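Local coordinates for protein OBody AM3L15 (Pyrobaculum aerophilum, PDB 4GN5) that is an engineered binding protein built on an OB-fold scaffold and probably recognises a partner protein through the face of its barrel, at residues D61-V66 with I96-I101; V36-V41 with P51-R56; E20-G25 with V75-G80; L30-R35 with K65-L70; I12-H17 with V82-P87. All blocks are in the same frame, centred on the assembly; numbering follows the deposited sequence.

Interaction 1 of 5, residues D61-V66 with I96-I101; sequences DHLFKV and IFPSEI
Helix 61-67 lies over the place where the chain turns a corner at Ser99, between strand 95-98 and strand 100-103, with Leu63 and Ile101 the nearest backbone pair, their CA atoms 6.7 Å apart. Leu63 carries most of the contact. Its CG stands anti to the carbonyl carbon and its chi2 is extended, so the two methyls straddle the corner: CD1 sits 3.4 Å from the carbonyl O of Pro98 and also touches CG of the proline ring, while CD2 lies 3.8 Å from the backbone N of Ile101. One turn on, Val66 and Ile101 run antiparallel alongside one another, CG1 of Val66 lying 3.6 Å from CG2 of Ile101. An alanine in place of Leu63 would lose both methyls and would probably leave the corner at Pro98 and Ser99 poorly covered by the helix. On the exposed side, His62 meets the same corner through a water that lies in the plane of its ring, 2.7 Å from NE2. That water donates to the carbonyl O of Ser99 at 2.5 Å. Ser99 and Glu100 both face Lys79 in a classic beta bulge, and the Glu100 carboxylate forms a salt bridge with Lys79. The helix is thus held to the bulged corner by branched apolar side chains, with a single water-mediated polar link at the more exposed end.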
# COMPACT_ATOMS: atom_id res chain seq x y z
N ASP A 61 -3.75 15.64 5.24
CA ASP A 61 -2.70 15.92 4.27
C ASP A 61 -1.32 16.16 4.93
O ASP A 61 -0.31 15.66 4.46
CB ASP A 61 -3.10 17.16 3.45
CG ASP A 61 -2.13 17.47 2.28
OD1 ASP A 61 -1.56 16.54 1.66
OD2 ASP A 61 -1.96 18.66 1.95
N HIS A 62 -1.28 16.96 6.00
CA HIS A 62 0.02 17.27 6.62
C HIS A 62 0.84 16.00 7.01
O HIS A 62 2.08 16.00 6.94
CB HIS A 62 -0.12 18.28 7.78
CG HIS A 62 -0.74 17.71 9.02
ND1 HIS A 62 -2.11 17.67 9.23
CD2 HIS A 62 -0.18 17.18 10.14
CE1 HIS A 62 -2.36 17.12 10.40
NE2 HIS A 62 -1.20 16.80 10.97
N LEU A 63 0.19 14.92 7.43
CA LEU A 63 0.92 13.69 7.81
C LEU A 63 1.60 12.98 6.64
O LEU A 63 2.60 12.33 6.80
CB LEU A 63 0.03 12.73 8.59
CG LEU A 63 -0.63 13.27 9.85
CD1 LEU A 63 -1.44 12.25 10.53
CD2 LEU A 63 0.43 13.75 10.80
N PHE A 64 1.06 13.14 5.46
CA PHE A 64 1.75 12.69 4.26
C PHE A 64 3.03 13.48 4.02
O PHE A 64 3.98 12.91 3.52
CB PHE A 64 0.85 12.74 3.00
CG PHE A 64 -0.31 11.76 3.02
CD1 PHE A 64 -1.55 12.12 3.56
CD2 PHE A 64 -0.16 10.47 2.53
CE1 PHE A 64 -2.63 11.20 3.58
CE2 PHE A 64 -1.23 9.56 2.54
CZ PHE A 64 -2.47 9.91 3.08
N LYS A 65 3.06 14.77 4.36
CA LYS A 65 4.30 15.55 4.29
C LYS A 65 5.31 15.04 5.32
O LYS A 65 6.50 14.96 5.03
CB LYS A 65 4.04 17.06 4.42
N VAL A 66 4.86 14.70 6.53
CA VAL A 66 5.76 14.10 7.54
C VAL A 66 6.30 12.71 7.07
O VAL A 66 7.50 12.44 7.16
CB VAL A 66 5.06 14.02 8.93
CG1 VAL A 66 5.96 13.35 9.96
CG2 VAL A 66 4.66 15.42 9.42
N ILE A 96 -3.18 1.14 12.64
CA ILE A 96 -3.23 2.40 13.39
C ILE A 96 -3.42 3.49 12.34
O ILE A 96 -2.62 3.59 11.39
CB ILE A 96 -1.96 2.67 14.28
CG1 ILE A 96 -1.90 1.67 15.46
CG2 ILE A 96 -1.99 4.12 14.77
CD1 ILE A 96 -0.58 1.58 16.24
N PHE A 97 -4.49 4.26 12.50
CA PHE A 97 -4.68 5.47 11.73
C PHE A 97 -4.22 6.71 12.51
O PHE A 97 -4.84 7.11 13.51
CB PHE A 97 -6.15 5.57 11.18
CG PHE A 97 -6.43 4.58 10.09
CD1 PHE A 97 -6.21 4.92 8.74
CD2 PHE A 97 -6.84 3.29 10.38
CE1 PHE A 97 -6.42 4.04 7.75
CE2 PHE A 97 -7.07 2.38 9.36
CZ PHE A 97 -6.88 2.74 8.03
N PRO A 98 -3.09 7.33 12.05
CA PRO A 98 -2.46 8.36 12.83
C PRO A 98 -3.17 9.72 12.78
O PRO A 98 -3.74 10.11 11.75
CB PRO A 98 -1.08 8.49 12.19
CG PRO A 98 -1.33 8.21 10.75
CD PRO A 98 -2.40 7.11 10.76
N SER A 99 -3.06 10.44 13.88
CA SER A 99 -3.35 11.85 13.89
C SER A 99 -2.09 12.70 14.11
O SER A 99 -2.04 13.87 13.71
CB SER A 99 -4.38 12.15 14.96
OG SER A 99 -3.81 11.95 16.22
N GLU A 100 -1.07 12.13 14.75
CA GLU A 100 0.21 12.85 14.88
C GLU A 100 1.38 11.93 14.58
O GLU A 100 1.40 10.78 15.02
CB GLU A 100 0.39 13.44 16.26
CG GLU A 100 -0.77 14.24 16.77
CD GLU A 100 -0.67 14.54 18.27
OE1 GLU A 100 0.41 14.36 18.88
OE2 GLU A 100 -1.69 14.99 18.84
N ILE A 101 2.33 12.41 13.78
CA ILE A 101 3.59 11.69 13.65
C ILE A 101 4.72 12.63 14.00
O ILE A 101 4.92 13.62 13.32
CB ILE A 101 3.79 11.14 12.22
CG1 ILE A 101 2.65 10.19 11.84
CG2 ILE A 101 5.22 10.52 12.09
CD1 ILE A 101 2.67 9.69 10.33
O HOH W 1 -0.90 16.12 13.61

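Interaction 2 of 5, residues V36-V41 with P51-R56; sequences VKIVKV and PVYLER
Four backbone hydrogen bonds join strands 36-42 and 50-55. Lys37 and Leu54 exchange two nearly straight ones, Lys37 N to Leu54 O at 3.0 Å and Leu54 N to Lys37 O at 2.9 Å, the latter donor lying almost along the C=O axis. Val39 and Val52 form the second pair; the bond from Val52 N to Val39 O is short, 2.7 Å, yet its donor stands above the carbonyl plane, 27° out of it. Between these pairs the CA of Ile38 faces the carbonyl O of Val52 in a CA-H...O contact of 3.3 Å. On the face that carries Val36, Ile38 and Tyr53, Ile38 lies alongside the tyrosine, pointing the same way. Its CG1 is set over one face of the ring, 4.0 Å from the Tyr53 centroid, in a CH-pi contact, and CD1 continues to the CE2 corner at 3.6 Å. The other branch, CG2, packs on CB of Pro51. On the reverse face Val39 holds CG1 in the crowded position between N and carbonyl carbon (chi1 42°), bringing it 3.7 Å from CB of Val52. That face turns to the interior, where Leu54 is covered by Leu63 and Phe64 of helix 61-67. Ile38 and Tyr53 pack against the chain of another protein. The result is an antiparallel beta hairpin of the OB-fold barrel, one face in the core, the other in a protein interface.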
# COMPACT_ATOMS: atom_id res chain seq x y z
N VAL A 36 -2.06 4.99 -0.50
CA VAL A 36 -1.70 4.36 0.77
C VAL A 36 -0.21 4.44 1.01
O VAL A 36 0.59 4.14 0.12
CB VAL A 36 -2.08 2.83 0.71
CG1 VAL A 36 -1.73 2.04 2.06
CG2 VAL A 36 -3.54 2.70 0.34
N LYS A 37 0.17 4.83 2.20
CA LYS A 37 1.54 4.77 2.65
C LYS A 37 1.51 4.14 4.04
O LYS A 37 0.67 4.46 4.81
CB LYS A 37 2.09 6.19 2.67
CG LYS A 37 1.80 6.98 1.41
CD LYS A 37 2.68 8.18 1.28
CE LYS A 37 2.53 8.85 -0.08
NZ LYS A 37 3.68 9.63 -0.60
N ILE A 38 2.43 3.24 4.34
CA ILE A 38 2.42 2.50 5.60
C ILE A 38 3.79 2.63 6.25
O ILE A 38 4.80 2.43 5.60
CB ILE A 38 2.06 1.02 5.37
CG1 ILE A 38 0.71 0.89 4.64
CG2 ILE A 38 2.02 0.26 6.70
CD1 ILE A 38 0.48 -0.53 3.90
N VAL A 39 3.82 3.01 7.52
CA VAL A 39 5.03 2.98 8.30
C VAL A 39 4.78 1.96 9.43
O VAL A 39 3.73 2.00 10.13
CB VAL A 39 5.44 4.41 8.82
CG1 VAL A 39 4.26 5.15 9.29
CG2 VAL A 39 6.48 4.33 10.01
N LYS A 40 5.72 1.02 9.57
CA LYS A 40 5.65 0.01 10.62
C LYS A 40 6.63 0.39 11.74
O LYS A 40 7.76 0.76 11.44
CB LYS A 40 6.00 -1.34 10.03
CG LYS A 40 5.19 -1.70 8.83
CD LYS A 40 5.34 -3.22 8.55
CE LYS A 40 4.58 -3.46 7.25
NZ LYS A 40 4.49 -4.90 7.01
N VAL A 41 6.19 0.31 12.99
CA VAL A 41 6.96 0.77 14.18
C VAL A 41 7.32 -0.42 15.03
O VAL A 41 6.45 -1.25 15.35
CB VAL A 41 6.15 1.77 15.09
CG1 VAL A 41 6.99 2.28 16.31
CG2 VAL A 41 5.74 2.94 14.26
N PRO A 51 1.56 -1.73 11.99
CA PRO A 51 1.49 -0.89 10.80
C PRO A 51 0.60 0.33 10.99
O PRO A 51 -0.53 0.22 11.50
CB PRO A 51 0.91 -1.82 9.75
CG PRO A 51 -0.07 -2.78 10.58
CD PRO A 51 0.76 -2.98 11.87
N VAL A 52 1.12 1.48 10.59
CA VAL A 52 0.44 2.74 10.75
C VAL A 52 0.05 3.10 9.32
O VAL A 52 0.95 3.35 8.48
CB VAL A 52 1.42 3.80 11.30
CG1 VAL A 52 0.85 5.24 11.29
CG2 VAL A 52 1.93 3.44 12.70
N TYR A 53 -1.25 3.09 9.02
CA TYR A 53 -1.75 3.39 7.67
C TYR A 53 -2.11 4.86 7.45
O TYR A 53 -2.91 5.40 8.18
CB TYR A 53 -3.02 2.57 7.37
CG TYR A 53 -2.75 1.11 6.99
CD1 TYR A 53 -2.32 0.17 7.94
CD2 TYR A 53 -3.01 0.66 5.67
CE1 TYR A 53 -2.10 -1.20 7.56
CE2 TYR A 53 -2.81 -0.71 5.31
CZ TYR A 53 -2.37 -1.60 6.27
OH TYR A 53 -2.16 -2.91 5.88
N LEU A 54 -1.53 5.47 6.45
CA LEU A 54 -1.97 6.78 5.95
C LEU A 54 -2.74 6.53 4.63
O LEU A 54 -2.12 6.08 3.67
CB LEU A 54 -0.73 7.64 5.68
CG LEU A 54 -0.01 8.04 6.96
CD1 LEU A 54 0.92 6.97 7.58
CD2 LEU A 54 0.70 9.29 6.69
N GLU A 55 -3.99 6.93 4.55
CA GLU A 55 -4.79 6.62 3.37
C GLU A 55 -5.44 7.88 2.91
O GLU A 55 -6.12 8.54 3.71
CB GLU A 55 -5.88 5.62 3.72
CG GLU A 55 -5.36 4.26 3.85
CD GLU A 55 -6.47 3.25 3.87
OE1 GLU A 55 -6.91 2.86 4.94
OE2 GLU A 55 -6.92 2.82 2.81
N ARG A 56 -5.19 8.24 1.65
CA ARG A 56 -5.70 9.48 1.08
C ARG A 56 -7.22 9.35 1.18
O ARG A 56 -7.75 8.27 0.96
CB ARG A 56 -5.28 9.61 -0.37
CG ARG A 56 -3.92 10.14 -0.56
CD ARG A 56 -3.81 11.60 -0.06
NE ARG A 56 -2.43 12.00 -0.23
CZ ARG A 56 -1.92 13.17 0.16
NH1 ARG A 56 -2.69 14.10 0.73
NH2 ARG A 56 -0.63 13.39 -0.04

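Interaction 3 of 5, residues E20-G25 with V75-G80; sequences EVVVAG and VVVIKG
Three reciprocal pairs of backbone hydrogen bonds join the segment 20-25 to strand 75-83. Val21 and Gly80 each donate to the other, with Val21 N to Gly80 O at 2.9 Å and the donor nearly on the C=O axis. Val23 and Ile78 follow, Ile78 N to Val23 O measuring 2.8 Å. Gly25 and Val76 close the series; Val76 N meets Gly25 O almost straight, at 172°. The same carbonyl oxygens take CA-H...O contacts as well, Val77 CA approaching Val23 O to 3.2 Å. Val22 N is bonded to the hydroxyl OG1 of Thr6, whose backbone also pairs with Val22, and the Val77 backbone pairs with Trp102. Across the face that carries Val22, Val77 and Lys79, the valines cross tightly, CG1 of Val22 being 3.5 Å from CG1 of Val77. Lys79, with CG anti to its backbone N, lays CG against CG2 of Val22, 3.7 Å away; the chain bends farther out, at chi3. Glu20 crosses its aliphatic part, OE2 lying 3.4 Å from CD of Lys79, but the ammonium NZ is salt-bridged to Glu100. Paired main-chain bonds thus fix the register, while the Glu20 carboxylate probably adds only longer-range attraction.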
# COMPACT_ATOMS: atom_id res chain seq x y z
N GLU A 20 -7.55 5.51 21.18
CA GLU A 20 -6.36 6.24 20.85
C GLU A 20 -5.17 5.65 21.63
O GLU A 20 -5.28 5.31 22.80
CB GLU A 20 -6.54 7.72 21.17
CG GLU A 20 -5.63 8.63 20.40
CD GLU A 20 -5.67 10.05 20.84
OE1 GLU A 20 -5.51 10.32 22.03
OE2 GLU A 20 -5.83 10.92 19.98
N VAL A 21 -4.06 5.47 20.93
CA VAL A 21 -2.81 4.99 21.52
C VAL A 21 -1.69 5.91 21.09
O VAL A 21 -1.81 6.62 20.09
CB VAL A 21 -2.44 3.60 20.98
CG1 VAL A 21 -3.45 2.57 21.47
CG2 VAL A 21 -2.34 3.62 19.38
N VAL A 22 -0.59 5.89 21.84
CA VAL A 22 0.61 6.54 21.36
C VAL A 22 1.70 5.48 21.36
O VAL A 22 1.94 4.86 22.39
CB VAL A 22 1.02 7.79 22.22
CG1 VAL A 22 2.36 8.37 21.74
CG2 VAL A 22 -0.09 8.88 22.25
N VAL A 23 2.31 5.26 20.19
CA VAL A 23 3.44 4.35 20.11
C VAL A 23 4.72 5.14 19.86
O VAL A 23 4.68 6.25 19.33
CB VAL A 23 3.25 3.20 19.05
CG1 VAL A 23 2.08 2.32 19.44
CG2 VAL A 23 3.04 3.78 17.63
N ALA A 24 5.83 4.56 20.29
CA ALA A 24 7.17 5.17 20.23
C ALA A 24 8.19 4.05 19.95
O ALA A 24 8.22 3.05 20.65
CB ALA A 24 7.48 5.89 21.54
N GLY A 25 9.05 4.23 18.96
CA GLY A 25 10.00 3.16 18.65
C GLY A 25 10.70 3.61 17.39
O GLY A 25 10.75 4.83 17.12
N VAL A 75 13.64 7.43 14.87
CA VAL A 75 12.93 7.21 16.11
C VAL A 75 11.75 8.16 16.01
O VAL A 75 11.93 9.37 15.71
CB VAL A 75 13.82 7.52 17.35
CG1 VAL A 75 13.02 7.39 18.67
CG2 VAL A 75 15.01 6.62 17.38
N VAL A 76 10.57 7.62 16.28
CA VAL A 76 9.30 8.31 16.13
C VAL A 76 8.37 8.10 17.32
O VAL A 76 8.55 7.17 18.11
CB VAL A 76 8.53 7.90 14.84
CG1 VAL A 76 9.39 8.14 13.64
CG2 VAL A 76 8.05 6.38 14.91
N VAL A 77 7.38 9.01 17.45
CA VAL A 77 6.27 8.91 18.37
C VAL A 77 5.06 9.19 17.49
O VAL A 77 5.02 10.21 16.76
CB VAL A 77 6.38 9.92 19.50
CG1 VAL A 77 5.10 9.97 20.33
CG2 VAL A 77 7.57 9.58 20.41
N ILE A 78 4.10 8.27 17.53
CA ILE A 78 2.92 8.36 16.62
C ILE A 78 1.68 8.15 17.43
O ILE A 78 1.54 7.15 18.16
CB ILE A 78 2.93 7.32 15.50
CG1 ILE A 78 4.10 7.61 14.54
CG2 ILE A 78 1.55 7.35 14.71
CD1 ILE A 78 4.18 6.62 13.29
N LYS A 79 0.79 9.12 17.33
CA LYS A 79 -0.50 9.04 18.01
C LYS A 79 -1.56 8.66 16.99
O LYS A 79 -1.58 9.23 15.92
CB LYS A 79 -0.85 10.37 18.68
CG LYS A 79 -2.09 10.32 19.52
CD LYS A 79 -2.55 11.70 19.86
CE LYS A 79 -1.77 12.32 20.98
NZ LYS A 79 -2.18 13.71 21.28
N GLY A 80 -2.42 7.73 17.35
CA GLY A 80 -3.38 7.25 16.35
C GLY A 80 -4.50 6.44 16.94
O GLY A 80 -4.49 6.16 18.14

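Interaction 4 of 5, residues L30-R35 with K65-L70; sequences LGDYGR and KVFAEL
The Phe67 ring reaches the strand with its far end: CE1, CZ and CE2 meet three successive residues, each coming at an oblique angle. CE1 lies 3.7 Å from CD2 of Leu30, CZ is 3.7 Å from the carbonyl O of Gly31, and CE2 touches CB of Asp32. With CG anti to its backbone N (chi1 -179°), the ring is carried from the helix across to strand 26-32. The second flat group, Tyr33, has the carbonyl carbon of Gly31 over one face, 3.7 Å above the ring plane. Leu30 and Phe67 overlap from opposing sides: CD2 of Leu30 packs on the ring and on CB of Leu70, and CD1 rests 3.5 Å from the carbonyl O of Leu70. In the OB fold this is where the helix between the third and fourth barrel strands caps one end of the barrel, and here it runs into a type I beta turn from Phe67 to Leu70. An alanine at Leu30 would lose both methyls and would probably loosen the packing of Phe67 and Leu70 against the strand. Beyond the ring, Asp32 holds the loop in an Asx turn, its OD1 accepting from Gly34 N at 3.0 Å, while OD2 forms a salt bridge with Lys37. The Tyr33 hydroxyl bonds an acidic and a polar side chain of another protein's chain.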
# COMPACT_ATOMS: atom_id res chain seq x y z
N LEU A 30 9.05 1.09 5.62
CA LEU A 30 8.26 2.11 4.93
C LEU A 30 7.85 1.59 3.57
O LEU A 30 8.65 0.95 2.86
CB LEU A 30 9.05 3.40 4.73
CG LEU A 30 9.50 4.22 5.96
CD1 LEU A 30 10.66 5.20 5.53
CD2 LEU A 30 8.29 5.01 6.56
N GLY A 31 6.59 1.88 3.22
CA GLY A 31 6.02 1.56 1.92
C GLY A 31 5.20 2.74 1.46
O GLY A 31 4.20 3.11 2.08
N ASP A 32 5.63 3.37 0.37
CA ASP A 32 4.90 4.44 -0.21
C ASP A 32 4.25 3.88 -1.51
O ASP A 32 4.96 3.56 -2.46
CB ASP A 32 5.85 5.64 -0.53
CG ASP A 32 5.14 6.81 -1.16
OD1 ASP A 32 4.05 6.60 -1.78
OD2 ASP A 32 5.65 7.98 -1.07
N TYR A 33 2.91 3.81 -1.56
CA TYR A 33 2.24 3.24 -2.71
C TYR A 33 1.35 4.26 -3.32
O TYR A 33 0.51 3.93 -4.16
CB TYR A 33 1.41 1.98 -2.28
CG TYR A 33 2.25 1.05 -1.47
CD1 TYR A 33 2.03 0.89 -0.07
CD2 TYR A 33 3.32 0.33 -2.08
CE1 TYR A 33 2.87 0.02 0.72
CE2 TYR A 33 4.14 -0.55 -1.32
CZ TYR A 33 3.91 -0.68 0.09
OH TYR A 33 4.74 -1.52 0.81
N GLY A 34 1.51 5.52 -2.94
CA GLY A 34 0.68 6.54 -3.56
C GLY A 34 -0.42 6.96 -2.59
O GLY A 34 -0.15 7.71 -1.65
N ARG A 35 -1.63 6.45 -2.80
CA ARG A 35 -2.79 6.75 -1.98
C ARG A 35 -2.77 6.10 -0.60
O ARG A 35 -3.36 6.62 0.37
CB ARG A 35 -4.07 6.40 -2.74
CG ARG A 35 -4.55 7.50 -3.73
CD ARG A 35 -5.51 6.94 -4.78
NE ARG A 35 -4.80 5.98 -5.68
CZ ARG A 35 -5.41 5.06 -6.43
NH1 ARG A 35 -6.73 4.93 -6.38
NH2 ARG A 35 -4.70 4.24 -7.23
N LYS A 65 3.06 14.77 4.36
CA LYS A 65 4.30 15.55 4.29
C LYS A 65 5.31 15.04 5.32
O LYS A 65 6.50 14.96 5.03
CB LYS A 65 4.04 17.06 4.42
N VAL A 66 4.86 14.70 6.53
CA VAL A 66 5.76 14.10 7.54
C VAL A 66 6.30 12.71 7.07
O VAL A 66 7.50 12.44 7.16
CB VAL A 66 5.06 14.02 8.93
CG1 VAL A 66 5.96 13.35 9.96
CG2 VAL A 66 4.66 15.42 9.42
N PHE A 67 5.43 11.87 6.53
CA PHE A 67 5.83 10.56 6.00
C PHE A 67 7.00 10.70 5.03
O PHE A 67 7.95 9.96 5.10
CB PHE A 67 4.64 9.84 5.32
CG PHE A 67 5.00 8.48 4.78
CD1 PHE A 67 4.77 7.33 5.55
CD2 PHE A 67 5.64 8.36 3.54
CE1 PHE A 67 5.12 6.10 5.06
CE2 PHE A 67 6.01 7.11 3.04
CZ PHE A 67 5.76 5.99 3.77
N ALA A 68 6.94 11.72 4.18
CA ALA A 68 7.99 12.05 3.22
C ALA A 68 9.40 12.29 3.81
O ALA A 68 10.39 12.10 3.08
CB ALA A 68 7.55 13.26 2.39
N GLU A 69 9.48 12.72 5.09
CA GLU A 69 10.77 12.99 5.77
C GLU A 69 11.27 11.75 6.51
O GLU A 69 12.42 11.71 6.98
CB GLU A 69 10.66 14.14 6.78
CG GLU A 69 9.99 15.41 6.27
CD GLU A 69 10.87 16.20 5.32
OE1 GLU A 69 10.62 16.14 4.11
OE2 GLU A 69 11.80 16.86 5.79
N LEU A 70 10.44 10.72 6.61
CA LEU A 70 10.80 9.49 7.32
C LEU A 70 11.82 8.60 6.62
O LEU A 70 11.79 8.46 5.42
CB LEU A 70 9.55 8.68 7.57
CG LEU A 70 8.82 8.54 8.87
CD1 LEU A 70 9.12 9.58 9.89
CD2 LEU A 70 7.36 8.51 8.59

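Interaction 5 of 5, residues I12-H17 with V82-P87; sequences ITPNLH and VEAGWP
One hydrogen bond joins the two segments. Ala84 N donates to ND1 of His17 at 2.9 Å and 161°, lying 9° out of the imidazole plane, so ND1 must accept here and carries no proton. The ring is brought there by a chi1 that puts CG anti to the backbone N. A second polar bond lies within 82-87: Gly85 N reaches OE2 of Glu83 at 2.9 Å, from above the carboxylate plane. Glu83 bends at chi2 and lies beside His17, pointing the same way, with ring and carboxylate planes almost perpendicular, 89° apart. CE1 of the histidine is 3.4 Å from OE2 of Glu83, and the nearby carboxylate would probably favour a positive charge on the ring, whereas the bond into ND1 would work against it. The segment 12-17 leads into strand 20-24 of the OB-fold barrel and folds through a short 3-10 turn, 14-16, in which His17 N bonds back to Pro14 O; it packs on the end of strand 75-83, where the chain leaves the barrel sheet. The apolar contacts centre on Val82. Its CG2 meets CG2 of Ile12, crossing it obliquely, and CB of Leu16, both at 3.9 Å, while its CB lies against the carbonyl O of Leu16 at 3.4 Å. Farther out, the methyl of Ala84 sits on the Pro14 backbone, 3.6 Å from CA. Behind Val82, Ile12 continues inward to Val21, Val23 and Ile96.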
# COMPACT_ATOMS: atom_id res chain seq x y z
N ILE A 12 -0.48 -3.50 20.99
CA ILE A 12 -1.50 -3.09 20.04
C ILE A 12 -2.24 -4.34 19.54
O ILE A 12 -1.75 -5.05 18.69
CB ILE A 12 -0.94 -2.22 18.89
CG1 ILE A 12 -0.13 -1.02 19.45
CG2 ILE A 12 -2.14 -1.67 18.00
CD1 ILE A 12 -0.96 -0.10 20.45
N THR A 13 -3.42 -4.58 20.13
CA THR A 13 -4.24 -5.78 19.86
C THR A 13 -5.68 -5.39 19.42
O THR A 13 -6.09 -4.22 19.56
CB THR A 13 -4.34 -6.64 21.15
OG1 THR A 13 -4.88 -5.82 22.19
CG2 THR A 13 -3.01 -7.07 21.65
N PRO A 14 -6.44 -6.35 18.85
CA PRO A 14 -7.78 -5.98 18.38
C PRO A 14 -8.69 -5.38 19.50
O PRO A 14 -9.52 -4.49 19.18
CB PRO A 14 -8.33 -7.31 17.82
CG PRO A 14 -7.07 -7.93 17.22
CD PRO A 14 -5.98 -7.62 18.26
N ASN A 15 -8.47 -5.77 20.74
CA ASN A 15 -9.18 -5.23 21.89
C ASN A 15 -9.14 -3.73 22.01
O ASN A 15 -10.02 -3.11 22.59
CB ASN A 15 -8.65 -5.85 23.17
CG ASN A 15 -9.53 -5.58 24.36
OD1 ASN A 15 -10.73 -5.85 24.33
ND2 ASN A 15 -8.94 -5.07 25.42
N LEU A 16 -8.14 -3.13 21.39
CA LEU A 16 -7.96 -1.69 21.48
C LEU A 16 -8.72 -0.95 20.41
O LEU A 16 -8.60 0.29 20.27
CB LEU A 16 -6.46 -1.34 21.46
CG LEU A 16 -5.60 -1.88 22.61
CD1 LEU A 16 -4.19 -1.35 22.64
CD2 LEU A 16 -6.32 -1.63 23.99
N HIS A 17 -9.52 -1.70 19.65
CA HIS A 17 -10.23 -1.11 18.51
C HIS A 17 -11.03 0.11 18.94
O HIS A 17 -11.78 0.06 19.90
CB HIS A 17 -11.14 -2.14 17.84
CG HIS A 17 -12.10 -1.52 16.86
ND1 HIS A 17 -11.80 -1.35 15.53
CD2 HIS A 17 -13.35 -1.01 17.02
CE1 HIS A 17 -12.82 -0.79 14.91
NE2 HIS A 17 -13.77 -0.57 15.79
N VAL A 82 -6.75 2.84 16.92
CA VAL A 82 -6.63 1.44 16.48
C VAL A 82 -7.86 1.03 15.67
O VAL A 82 -8.99 1.28 16.06
CB VAL A 82 -6.43 0.47 17.71
CG1 VAL A 82 -6.41 -0.98 17.29
CG2 VAL A 82 -5.10 0.83 18.48
N GLU A 83 -7.63 0.37 14.55
CA GLU A 83 -8.74 -0.18 13.77
C GLU A 83 -8.54 -1.70 13.67
O GLU A 83 -7.49 -2.18 13.32
CB GLU A 83 -8.82 0.49 12.40
CG GLU A 83 -9.72 -0.27 11.38
CD GLU A 83 -11.19 -0.17 11.78
OE1 GLU A 83 -11.59 0.94 12.25
OE2 GLU A 83 -11.91 -1.19 11.69
N ALA A 84 -9.55 -2.48 14.03
CA ALA A 84 -9.36 -3.92 13.95
C ALA A 84 -10.63 -4.60 13.41
O ALA A 84 -10.80 -5.80 13.51
CB ALA A 84 -8.93 -4.47 15.34
N GLY A 85 -11.50 -3.80 12.79
CA GLY A 85 -12.68 -4.36 12.15
C GLY A 85 -12.33 -5.29 10.98
O GLY A 85 -11.49 -4.97 10.12
N TRP A 86 -13.00 -6.42 10.94
CA TRP A 86 -12.88 -7.34 9.83
C TRP A 86 -13.09 -6.54 8.52
O TRP A 86 -14.07 -5.80 8.41
CB TRP A 86 -13.90 -8.46 10.05
CG TRP A 86 -13.44 -9.61 9.38
CD1 TRP A 86 -12.49 -10.57 9.84
CD2 TRP A 86 -13.70 -9.91 8.04
NE1 TRP A 86 -12.22 -11.46 8.82
CE2 TRP A 86 -12.97 -11.09 7.72
CE3 TRP A 86 -14.53 -9.34 7.08
CZ2 TRP A 86 -13.07 -11.67 6.49
CZ3 TRP A 86 -14.64 -9.92 5.94
CH2 TRP A 86 -13.93 -11.08 5.62
N PRO A 87 -12.16 -6.66 7.50
CA PRO A 87 -11.23 -7.78 7.30
C PRO A 87 -9.76 -7.61 7.79
O PRO A 87 -8.87 -8.29 7.28
CB PRO A 87 -11.23 -7.92 5.78
CG PRO A 87 -11.19 -6.43 5.36
CD PRO A 87 -12.27 -5.86 6.27

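Four contacts lie within the OB-fold barrel and its helix; interaction 5 packs the loop before strand 20-24 onto the barrel. Interactions 1 and 4 share helix 61-67 and lie 9 Å apart between centres; interaction 2, the hairpin, sits 8 Å from interaction 4. Interactions 3 and 5 use strand 75-83, with centres 16 Å apart, and interaction 1 joins the same sheet. Along the chain interaction 5 encloses 3, which encloses 4, which encloses 2; interaction 2 closes before interaction 1 opens, and interaction 1 crosses interactions 3 and 5. Interactions 4 and 5, 23 Å apart, lie on opposite sides of the chain's centre. The helix links the two sheets, while interactions 2 and 4 border the partner protein.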